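Local coordinates for protein AT-less polyketide synthase (Streptomyces platensis subsp. rosaceus, PDB 4TKT) that probably catalyses the decarboxylative condensation that lengthens a polyketide chain, as a ketosynthase domain of the AT-less synthase that makes isomigrastatin, at residues A[25-28]-A[29-33]; A[39-43]-A[44-48]; A[354-358]-A[359-363]; A[373-376]-A[377-380]; A[486-489]-A[490-494]. One frame throughout, in Å; residues are numbered along the deposited sequence.

Contact 1 (A[25-28]-A[29-33])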
# COMPACT_ATOMS: atom_id res chain seq x y z
N ASP A 25 -6.14 -7.28 3.26
CA ASP A 25 -7.30 -8.07 3.66
C ASP A 25 -7.53 -7.97 5.17
O ASP A 25 -8.66 -7.80 5.62
CB ASP A 25 -7.13 -9.54 3.26
CG ASP A 25 -7.20 -9.76 1.76
OD1 ASP A 25 -7.74 -8.88 1.05
OD2 ASP A 25 -6.71 -10.80 1.29
N THR A 26 -6.44 -8.07 5.93
CA THR A 26 -6.52 -7.93 7.38
C THR A 26 -6.89 -6.50 7.74
O THR A 26 -7.65 -6.26 8.69
CB THR A 26 -5.19 -8.29 8.05
OG1 THR A 26 -4.81 -9.61 7.67
CG2 THR A 26 -5.33 -8.23 9.57
N PHE A 27 -6.36 -5.55 6.98
CA PHE A 27 -6.61 -4.14 7.21
C PHE A 27 -8.09 -3.83 7.11
O PHE A 27 -8.64 -3.06 7.90
CB PHE A 27 -5.80 -3.29 6.23
CG PHE A 27 -5.87 -1.81 6.49
CD1 PHE A 27 -5.64 -1.31 7.76
CD2 PHE A 27 -6.15 -0.92 5.47
CE1 PHE A 27 -5.70 0.05 8.01
CE2 PHE A 27 -6.20 0.44 5.71
CZ PHE A 27 -5.98 0.92 6.98
N TRP A 28 -8.76 -4.45 6.14
CA TRP A 28 -10.20 -4.28 5.98
C TRP A 28 -10.96 -4.88 7.16
O TRP A 28 -11.94 -4.31 7.62
CB TRP A 28 -10.69 -4.91 4.68
CG TRP A 28 -12.18 -4.90 4.56
CD1 TRP A 28 -13.01 -5.97 4.55
CD2 TRP A 28 -13.02 -3.74 4.46
NE1 TRP A 28 -14.32 -5.56 4.43
CE2 TRP A 28 -14.35 -4.19 4.38
CE3 TRP A 28 -12.77 -2.36 4.42
CZ2 TRP A 28 -15.43 -3.32 4.27
CZ3 TRP A 28 -13.84 -1.49 4.31
CH2 TRP A 28 -15.16 -1.98 4.24
N GLU A 29 -10.50 -6.03 7.63
CA GLU A 29 -11.13 -6.68 8.77
C GLU A 29 -11.05 -5.80 10.00
O GLU A 29 -12.03 -5.63 10.73
CB GLU A 29 -10.49 -8.05 9.04
CG GLU A 29 -10.66 -9.04 7.90
CD GLU A 29 -9.92 -10.35 8.15
OE1 GLU A 29 -9.29 -10.49 9.22
OE2 GLU A 29 -9.97 -11.24 7.27
N ASN A 30 -9.88 -5.21 10.23
CA ASN A 30 -9.68 -4.29 11.34
C ASN A 30 -10.55 -3.05 11.22
O ASN A 30 -11.16 -2.61 12.19
CB ASN A 30 -8.21 -3.89 11.44
CG ASN A 30 -7.31 -5.04 11.81
OD1 ASN A 30 -7.76 -6.18 11.94
ND2 ASN A 30 -6.03 -4.76 11.99
N LEU A 31 -10.60 -2.49 10.02
CA LEU A 31 -11.39 -1.29 9.75
C LEU A 31 -12.88 -1.57 9.93
O LEU A 31 -13.62 -0.74 10.44
CB LEU A 31 -11.12 -0.77 8.34
CG LEU A 31 -9.77 -0.09 8.10
CD1 LEU A 31 -9.61 0.24 6.62
CD2 LEU A 31 -9.64 1.16 8.95
N LEU A 32 -13.31 -2.75 9.49
CA LEU A 32 -14.72 -3.11 9.56
C LEU A 32 -15.16 -3.35 11.00
O LEU A 32 -16.28 -3.00 11.38
CB LEU A 32 -14.99 -4.35 8.71
CG LEU A 32 -16.45 -4.79 8.58
CD1 LEU A 32 -17.32 -3.63 8.14
CD2 LEU A 32 -16.56 -5.94 7.60
N ALA A 33 -14.27 -3.94 11.80
CA ALA A 33 -14.59 -4.27 13.18
C ALA A 33 -14.35 -3.09 14.12
O ALA A 33 -14.55 -3.20 15.33
CB ALA A 33 -13.79 -5.47 13.63
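D25 meets E29 one helical turn further on: D25 O takes the N-H of E29 at 3.2 Å, and E29 CG lies beside the same carbonyl oxygen. The two carboxylates keep well apart, with 6.8 Å between D25 OD2 and E29 OE2, which suits two acids on the exposed flank of a helix. At T26 the backbone bond to N30 N is 2.9 Å long and fairly straight (164° at the hydrogen). The side chains of T26 and N30 run next to each other and point the same way, with T26 CG2 4.0 Å from N30 OD1; their polar groups are engaged elsewhere, T26 OG1 by D23 and N30 ND2 by the carbonyl of G20. Helix 24-32 belongs to the thiolase-type ketosynthase fold, and its buried side packs on helix 366-380. F27 serves that side. With CG swung opposite the backbone N (chi1 -173°), its ring receives L31 CD1 over one face in a CH-pi contact, 3.8 Å from CD1 to the ring centroid and displaced toward the rim. The indole of W28, next along, crosses L32 at an angle, with L32 CB over one face and W28 NE1 3.9 Å from L32 CD2. The broad ring also stacks with H380, while the backbone closes the turn through L32 N and W28 O at 2.8 Å.

Contact 2 (A[39-43]-A[44-48])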
# COMPACT_ATOMS: atom_id res chain seq x y z
N THR A 39 -0.69 0.45 20.33
CA THR A 39 -0.08 -0.26 21.45
C THR A 39 1.03 0.58 22.07
O THR A 39 1.38 1.64 21.55
CB THR A 39 0.51 -1.61 21.01
OG1 THR A 39 1.45 -1.40 19.96
CG2 THR A 39 -0.59 -2.54 20.52
N GLU A 40 1.57 0.11 23.19
CA GLU A 40 2.72 0.76 23.80
C GLU A 40 3.97 0.41 23.01
O GLU A 40 3.98 -0.54 22.24
CB GLU A 40 2.88 0.35 25.26
CG GLU A 40 1.81 0.91 26.18
CD GLU A 40 2.19 0.80 27.64
OE1 GLU A 40 3.33 0.36 27.93
OE2 GLU A 40 1.36 1.16 28.50
N ILE A 41 5.03 1.20 23.22
CA ILE A 41 6.31 0.95 22.55
C ILE A 41 6.79 -0.47 22.83
O ILE A 41 6.97 -0.85 23.98
CB ILE A 41 7.39 1.94 23.02
CG1 ILE A 41 6.85 3.37 23.05
CG2 ILE A 41 8.63 1.84 22.13
CD1 ILE A 41 6.65 3.98 21.69
N PRO A 42 7.00 -1.25 21.76
CA PRO A 42 7.51 -2.62 21.89
C PRO A 42 8.87 -2.64 22.56
O PRO A 42 9.76 -1.89 22.15
CB PRO A 42 7.60 -3.11 20.44
CG PRO A 42 6.65 -2.25 19.69
CD PRO A 42 6.72 -0.91 20.36
N ALA A 43 9.03 -3.50 23.57
CA ALA A 43 10.26 -3.56 24.36
C ALA A 43 11.50 -3.83 23.51
O ALA A 43 12.61 -3.45 23.88
CB ALA A 43 10.13 -4.63 25.43
N GLY A 44 11.32 -4.49 22.37
CA GLY A 44 12.42 -4.79 21.47
C GLY A 44 13.07 -3.56 20.87
O GLY A 44 14.29 -3.51 20.74
N ARG A 45 12.25 -2.57 20.52
CA ARG A 45 12.73 -1.34 19.88
C ARG A 45 13.78 -0.62 20.72
O ARG A 45 14.92 -0.43 20.28
CB ARG A 45 11.55 -0.40 19.61
CG ARG A 45 10.49 -0.98 18.69
CD ARG A 45 11.05 -1.25 17.30
NE ARG A 45 10.03 -1.82 16.42
CZ ARG A 45 9.27 -1.10 15.60
NH1 ARG A 45 9.41 0.21 15.54
NH2 ARG A 45 8.38 -1.71 14.83
N TRP A 46 13.39 -0.21 21.92
CA TRP A 46 14.31 0.43 22.86
C TRP A 46 13.72 0.41 24.27
O TRP A 46 12.54 0.12 24.45
CB TRP A 46 14.63 1.87 22.43
CG TRP A 46 13.43 2.78 22.39
CD1 TRP A 46 12.85 3.42 23.44
CD2 TRP A 46 12.68 3.15 21.23
NE1 TRP A 46 11.78 4.17 23.01
CE2 TRP A 46 11.65 4.02 21.66
CE3 TRP A 46 12.77 2.84 19.87
CZ2 TRP A 46 10.73 4.58 20.77
CZ3 TRP A 46 11.85 3.39 18.99
CH2 TRP A 46 10.84 4.25 19.45
N ASP A 47 14.54 0.73 25.26
CA ASP A 47 14.04 0.84 26.63
C ASP A 47 13.41 2.21 26.84
O ASP A 47 14.11 3.20 27.09
CB ASP A 47 15.16 0.61 27.64
CG ASP A 47 14.66 0.60 29.07
OD1 ASP A 47 13.46 0.35 29.27
OD2 ASP A 47 15.48 0.83 29.99
N HIS A 48 12.09 2.27 26.75
CA HIS A 48 11.38 3.54 26.77
C HIS A 48 11.30 4.14 28.17
O HIS A 48 10.96 5.32 28.33
CB HIS A 48 9.97 3.37 26.20
CG HIS A 48 9.32 4.65 25.81
ND1 HIS A 48 9.84 5.49 24.86
CD2 HIS A 48 8.18 5.25 26.25
CE1 HIS A 48 9.06 6.55 24.72
NE2 HIS A 48 8.05 6.42 25.56
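I41 sits against two aromatic rings, the close-packed part of the contact. Its CG1 stands almost squarely above the H48 imidazole, 3.9 Å from CG1 to the ring centroid and 8° off the normal. The other branch, CG2, lies over the six-membered ring of W46 nearer its rim, with 3.7 Å between I41 CG2 and W46 CZ2. W46 CG lies between its backbone N and carbonyl carbon (chi1 62°), which swings the indole under that methyl. A beta-branched residue suits position 41 because its two arms can serve two surfaces. The rings are locked together by a straight bond from W46 NE1 to H48 ND1 (3.0 Å, 169°), while H48 NE2 is tied to the carbonyl of S64, which fixes the rotation of the imidazole. The P42-R45 side is looser: R45 CG lies alongside the P42 ring, 4.0 Å from P42 CB, before the chain bends away to a salt bridge with E251 and to a bound MES. One bent bond, R45 N to P42 O at 3.1 Å, its donor well above the carbonyl plane, closes a type I beta turn whose A43 and G44 face outward, after strand 39-40, which pairs antiparallel with 66-67.

Contact 3 (A[354-358]-A[359-363])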
# COMPACT_ATOMS: atom_id res chain seq x y z
N SER A 354 -11.46 9.13 9.67
CA SER A 354 -10.02 9.00 9.47
C SER A 354 -9.48 7.66 9.95
O SER A 354 -9.83 7.19 11.03
CB SER A 354 -9.27 10.13 10.18
OG SER A 354 -7.87 10.02 9.96
N ALA A 355 -8.62 7.05 9.13
CA ALA A 355 -7.98 5.80 9.50
C ALA A 355 -7.01 6.00 10.66
O ALA A 355 -6.65 5.04 11.34
CB ALA A 355 -7.25 5.21 8.30
N LYS A 356 -6.60 7.24 10.87
CA LYS A 356 -5.67 7.56 11.96
C LYS A 356 -6.27 7.22 13.32
O LYS A 356 -5.55 6.98 14.28
CB LYS A 356 -5.28 9.04 11.91
CG LYS A 356 -4.50 9.43 10.67
CD LYS A 356 -3.84 10.78 10.82
CE LYS A 356 -3.07 11.17 9.57
NZ LYS A 356 -3.97 11.36 8.40
N SER A 357 -7.60 7.19 13.39
CA SER A 357 -8.27 6.79 14.62
C SER A 357 -8.11 5.29 14.85
O SER A 357 -8.32 4.79 15.95
CB SER A 357 -9.76 7.16 14.56
OG SER A 357 -10.41 6.50 13.50
N ASN A 358 -7.72 4.58 13.79
CA ASN A 358 -7.49 3.14 13.88
C ASN A 358 -6.02 2.79 14.10
O ASN A 358 -5.69 1.99 14.98
CB ASN A 358 -7.98 2.44 12.61
CG ASN A 358 -9.48 2.56 12.42
OD1 ASN A 358 -9.96 3.45 11.73
ND2 ASN A 358 -10.22 1.64 13.04
N ILE A 359 -5.15 3.38 13.29
CA ILE A 359 -3.75 2.96 13.23
C ILE A 359 -2.76 4.05 13.61
O ILE A 359 -1.56 3.82 13.64
CB ILE A 359 -3.40 2.45 11.82
CG1 ILE A 359 -3.64 3.55 10.79
CG2 ILE A 359 -4.22 1.22 11.48
CD1 ILE A 359 -3.33 3.14 9.37
N GLY A 360 -3.28 5.25 13.89
CA GLY A 360 -2.42 6.35 14.28
C GLY A 360 -1.96 7.19 13.10
O GLY A 360 -2.42 7.00 11.97
N HIS A 361 -1.05 8.11 13.37
CA HIS A 361 -0.55 9.04 12.36
C HIS A 361 0.69 8.47 11.66
O HIS A 361 1.80 8.52 12.20
CB HIS A 361 -0.24 10.40 12.99
CG HIS A 361 0.08 11.48 12.01
ND1 HIS A 361 -0.03 11.30 10.65
CD2 HIS A 361 0.51 12.75 12.19
CE1 HIS A 361 0.32 12.42 10.03
NE2 HIS A 361 0.65 13.31 10.95
N LEU A 362 0.50 7.94 10.46
CA LEU A 362 1.58 7.29 9.73
C LEU A 362 2.48 8.29 9.03
O LEU A 362 3.41 7.91 8.32
CB LEU A 362 1.02 6.29 8.71
CG LEU A 362 0.92 4.84 9.19
CD1 LEU A 362 0.09 4.73 10.46
CD2 LEU A 362 0.34 3.95 8.10
N GLU A 363 2.20 9.57 9.23
CA GLU A 363 3.04 10.65 8.71
C GLU A 363 3.27 10.54 7.20
O GLU A 363 2.33 10.67 6.42
CB GLU A 363 4.37 10.68 9.47
CG GLU A 363 4.26 11.40 10.81
CD GLU A 363 5.30 10.95 11.83
OE1 GLU A 363 5.70 9.77 11.80
OE2 GLU A 363 5.70 11.79 12.67
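K356 and H361 lie side by side within the K-S-N-I-G-H sequence of residues 356-361, a signature of ketosynthases in which the histidine comes just after a short helix. The lysine leaves its backbone with CG opposite the carbonyl carbon; the chain, extended through chi3, lays CE 3.2 Å from H361 ND1, and a bend at chi4 (65°) then turns NZ to the carbonyl of H321. Were the lysine replaced by an alanine, H321 O would probably lose the hydrogen bond from NZ, and the H361 ring would be freer to turn, since the methylene chain beside it would be missing. CG opposite the backbone N (chi1 -172°) carries the H361 ring alongside K356. E363 CG stands 4.0 Å above one face of the H361 ring, over the centre, and the ring also meets those of H321 and Y247 and touches C186, consistent with the Cys-His-His active site of this family. Glycine suits position 360, where phi turns positive on leaving the helix and a side chain would press on the preceding carbonyl oxygen; G360 N bonds K356 O at 2.9 Å. I359 adopts the less usual rotamer with CG1 between N and the carbonyl carbon (chi1 59°), which sets CG1 3.4 Å from A355 O. That oxygen accepts two N-H groups, those of N358 and I359. At the other end S354 OG takes K356 N in a capping bond of 3.2 Å, and S357 OG gives its proton to S354 O at 2.6 Å, nearly in line with the carbonyl bond.

Contact 4 (A[373-376]-A[377-380])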
# COMPACT_ATOMS: atom_id res chain seq x y z
N LYS A 373 -7.92 2.68 2.80
CA LYS A 373 -9.21 2.67 3.48
C LYS A 373 -10.33 3.11 2.54
O LYS A 373 -11.41 2.53 2.55
CB LYS A 373 -9.18 3.59 4.71
CG LYS A 373 -10.52 3.72 5.40
CD LYS A 373 -10.46 4.67 6.58
CE LYS A 373 -11.86 5.04 7.06
NZ LYS A 373 -11.83 6.09 8.12
N LEU A 374 -10.05 4.13 1.73
CA LEU A 374 -11.04 4.67 0.82
C LEU A 374 -11.39 3.67 -0.28
O LEU A 374 -12.56 3.43 -0.56
CB LEU A 374 -10.55 5.98 0.21
CG LEU A 374 -11.56 6.77 -0.64
CD1 LEU A 374 -12.91 6.83 0.04
CD2 LEU A 374 -11.03 8.17 -0.90
N LEU A 375 -10.36 3.08 -0.90
CA LEU A 375 -10.57 2.11 -1.96
C LEU A 375 -11.26 0.85 -1.45
O LEU A 375 -12.10 0.26 -2.14
CB LEU A 375 -9.24 1.74 -2.62
CG LEU A 375 -8.55 2.83 -3.44
CD1 LEU A 375 -7.20 2.35 -3.93
CD2 LEU A 375 -9.42 3.24 -4.62
N LEU A 376 -10.91 0.43 -0.24
CA LEU A 376 -11.51 -0.76 0.37
C LEU A 376 -12.98 -0.54 0.70
O LEU A 376 -13.79 -1.45 0.58
CB LEU A 376 -10.74 -1.16 1.63
CG LEU A 376 -9.43 -1.91 1.41
CD1 LEU A 376 -8.67 -2.05 2.72
CD2 LEU A 376 -9.69 -3.26 0.78
N GLN A 377 -13.32 0.68 1.11
CA GLN A 377 -14.71 1.02 1.40
C GLN A 377 -15.55 0.93 0.14
O GLN A 377 -16.69 0.47 0.18
CB GLN A 377 -14.81 2.42 2.00
CG GLN A 377 -14.49 2.48 3.49
CD GLN A 377 -14.56 3.89 4.03
OE1 GLN A 377 -15.13 4.12 5.10
NE2 GLN A 377 -14.00 4.84 3.30
N MSE A 378 -14.99 1.36 -0.98
CA MSE A 378 -15.69 1.30 -2.26
C MSE A 378 -15.78 -0.12 -2.78
O MSE A 378 -16.79 -0.51 -3.37
CB MSE A 378 -15.01 2.20 -3.29
CG MSE A 378 -14.81 3.63 -2.83
SE MSE A 378 -14.29 4.83 -4.28
CE MSE A 378 -12.95 3.70 -5.13
N ARG A 379 -14.72 -0.90 -2.57
CA ARG A 379 -14.67 -2.28 -3.04
C ARG A 379 -15.76 -3.13 -2.40
O ARG A 379 -16.38 -3.96 -3.06
CB ARG A 379 -13.29 -2.89 -2.76
CG ARG A 379 -13.19 -4.38 -3.08
CD ARG A 379 -11.80 -4.92 -2.79
NE ARG A 379 -11.71 -6.37 -2.94
CZ ARG A 379 -11.40 -6.99 -4.07
NH1 ARG A 379 -11.16 -6.29 -5.17
NH2 ARG A 379 -11.34 -8.32 -4.11
N HIS A 380 -16.00 -2.91 -1.11
CA HIS A 380 -16.98 -3.69 -0.38
C HIS A 380 -18.30 -2.94 -0.20
O HIS A 380 -19.24 -3.46 0.39
CB HIS A 380 -16.43 -4.11 0.98
CG HIS A 380 -15.25 -5.02 0.90
ND1 HIS A 380 -13.96 -4.60 1.18
CD2 HIS A 380 -15.15 -6.33 0.57
CE1 HIS A 380 -13.13 -5.62 1.03
NE2 HIS A 380 -13.83 -6.68 0.65
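Residues 373-376 and 377-380 form consecutive turns of one alpha helix, joined by four regular i to i+4 bonds, from Q377 N to K373 O (3.0 Å) through to H380 N and L376 O (3.1 Å). The last of these acceptors is held twice: H380 also gives its ND1 proton to L376 O at 3.2 Å, in a bent bond (138°) tilted 26° from the ring plane, and the two donors arrive from opposite faces of the carbonyl plane. A histidine suits this place because its ring, with CG opposite the carbonyl carbon (chi1 -64°), folds back along the helix. R379 CG stands above the centre of one face of that ring, and L376 CD2 lies alongside, 4.2 Å from H380 CE1. Q377, extended beyond CG, crosses K373 at a slant, its CG 3.2 Å from K373 O, and its amide ends between K373 CE and L374 CD1, the latter 4.0 Å from Q377 NE2. Because Q377 OE1 accepts the N-H of V384, a leucine in its place is likely to leave that backbone nitrogen without its acceptor. K373 sends its extended chain past the amide to a salt bridge with E319. On the sheet side L375 meets M378, a selenomethionine, whose bend at chi3 brings its methyl CE to 3.6 Å from L375 CD2. L374 and L375 are buried against strands 317-319 and 9-17, and L376 meets helix 24-32, as befits a helix packed on the central sheet of the thiolase-type fold.

Contact 5 (A[486-489]-A[490-494]). With SO4 (sulfate ion), chain D.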
# COMPACT_ATOMS: atom_id res chain seq x y z
N GLU A 486 -14.70 -18.59 1.01
CA GLU A 486 -16.03 -18.75 0.43
C GLU A 486 -16.15 -18.20 -0.99
O GLU A 486 -16.99 -18.66 -1.77
CB GLU A 486 -17.08 -18.07 1.32
N ARG A 487 -15.32 -17.23 -1.34
CA ARG A 487 -15.44 -16.56 -2.63
C ARG A 487 -15.00 -17.43 -3.81
O ARG A 487 -15.38 -17.17 -4.95
CB ARG A 487 -14.62 -15.26 -2.63
CG ARG A 487 -13.12 -15.46 -2.49
CD ARG A 487 -12.36 -14.29 -3.09
NE ARG A 487 -12.54 -14.20 -4.54
CZ ARG A 487 -11.99 -13.27 -5.31
NH1 ARG A 487 -11.22 -12.33 -4.78
NH2 ARG A 487 -12.22 -13.27 -6.62
N TRP A 488 -14.21 -18.46 -3.53
CA TRP A 488 -13.62 -19.26 -4.61
C TRP A 488 -14.45 -20.48 -4.97
O TRP A 488 -14.96 -21.19 -4.11
CB TRP A 488 -12.20 -19.69 -4.23
CG TRP A 488 -11.25 -18.55 -4.07
CD1 TRP A 488 -10.66 -18.14 -2.92
CD2 TRP A 488 -10.78 -17.68 -5.11
NE1 TRP A 488 -9.85 -17.06 -3.17
CE2 TRP A 488 -9.91 -16.75 -4.50
CE3 TRP A 488 -11.02 -17.58 -6.48
CZ2 TRP A 488 -9.27 -15.75 -5.23
CZ3 TRP A 488 -10.38 -16.59 -7.20
CH2 TRP A 488 -9.52 -15.68 -6.57
N SER A 489 -14.56 -20.71 -6.28
CA SER A 489 -15.21 -21.90 -6.81
C SER A 489 -14.43 -22.41 -8.02
O SER A 489 -13.45 -21.78 -8.43
CB SER A 489 -16.66 -21.60 -7.21
OG SER A 489 -16.71 -20.63 -8.24
N SER A 490 -14.86 -23.54 -8.58
CA SER A 490 -14.18 -24.14 -9.72
C SER A 490 -14.22 -23.24 -10.95
O SER A 490 -13.35 -23.32 -11.82
CB SER A 490 -14.81 -25.49 -10.06
OG SER A 490 -14.62 -26.43 -9.02
N ALA A 491 -15.22 -22.36 -11.01
CA ALA A 491 -15.38 -21.46 -12.13
C ALA A 491 -14.27 -20.41 -12.17
O ALA A 491 -14.08 -19.72 -13.17
CB ALA A 491 -16.74 -20.79 -12.08
N ASP A 492 -13.53 -20.29 -11.07
CA ASP A 492 -12.46 -19.31 -10.97
C ASP A 492 -11.13 -19.85 -11.50
O ASP A 492 -10.18 -19.10 -11.68
CB ASP A 492 -12.28 -18.86 -9.52
CG ASP A 492 -13.54 -18.22 -8.95
OD1 ASP A 492 -14.22 -17.48 -9.68
OD2 ASP A 492 -13.84 -18.46 -7.76
N LEU A 493 -11.08 -21.16 -11.76
CA LEU A 493 -9.84 -21.82 -12.16
C LEU A 493 -9.14 -21.24 -13.41
O LEU A 493 -7.91 -21.16 -13.43
CB LEU A 493 -10.08 -23.32 -12.38
CG LEU A 493 -10.10 -24.18 -11.12
CD1 LEU A 493 -10.15 -25.65 -11.48
CD2 LEU A 493 -8.89 -23.89 -10.26
N PRO A 494 -9.90 -20.86 -14.45
CA PRO A 494 -9.19 -20.23 -15.57
C PRO A 494 -8.51 -18.91 -15.20
O PRO A 494 -7.43 -18.62 -15.71
CB PRO A 494 -10.30 -20.00 -16.60
CG PRO A 494 -11.31 -21.05 -16.29
CD PRO A 494 -11.30 -21.18 -14.80
S SO4 D . -17.04 -26.12 -6.30
O1 SO4 D . -16.80 -26.47 -7.69
O2 SO4 D . -16.46 -27.14 -5.43
O3 SO4 D . -16.43 -24.82 -6.01
O4 SO4 D . -18.48 -26.04 -6.06
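D492 approaches the indole of W488 at its edge, the carboxylate plane standing at 83° to the ring. Its CB lies in the plane of the indole, 3.5 Å from W488 CE3, and OD2 comes obliquely to the same carbon. The carboxylate is directed less at the ring than at the backbone beyond it: S489 N gives its proton to D492 OD2 at 2.8 Å in a fairly straight bond (161°), met from above the carboxylate plane. With CG opposite its own carbonyl carbon (chi1 -60°), D492 folds back toward the residue three places earlier, and D492 N returns a bond to S489 O at 3.0 Å. The side-chain bond is one half of a capping box; the return bond is the first backbone bond of the 3-10 turn 490-492, which runs into helix 493-502 of the RhiE-like KS-MAT linker domain. An aspartate suits the spot, being short enough to reach S489 N and probably favourable near the positive end of the turn. Across one face of W488 lies R487, flat over flat, its NE 3.6 Å above the ring plane and over the centre; NH1 goes on to a bound glycerol. S490 OG donates to O1 of a sulfate ion, probably from the crystallisation liquor, 2.6 Å away, and is also bonded to L518 N, while S490 N reaches O3 of the same sulfate in a longer bond of 3.3 Å.

Contacts 1, 3 and 4 form one packed unit. Helix 24-32 lies on helix 366-380, where W28 CE2 comes 3.2 Å from H380 ND1, and it reaches contact 3 through F27 CE1, 4.0 Å from I359 CG2. K373 NZ in turn passes 3.4 Å from S354 C, so contact 4 also borders contact 3, the one beside the probable active site of C186, H321 and H361. Contact 2 stands apart toward the surface, its nearest atoms about 7 Å from contact 3. Contact 5, in the linker domain, meets the ketosynthase at contact 4, where R379 NH2 and R487 NH1, like charges, are 4.1 Å apart; its centre lies about 43 Å from that of contact 2.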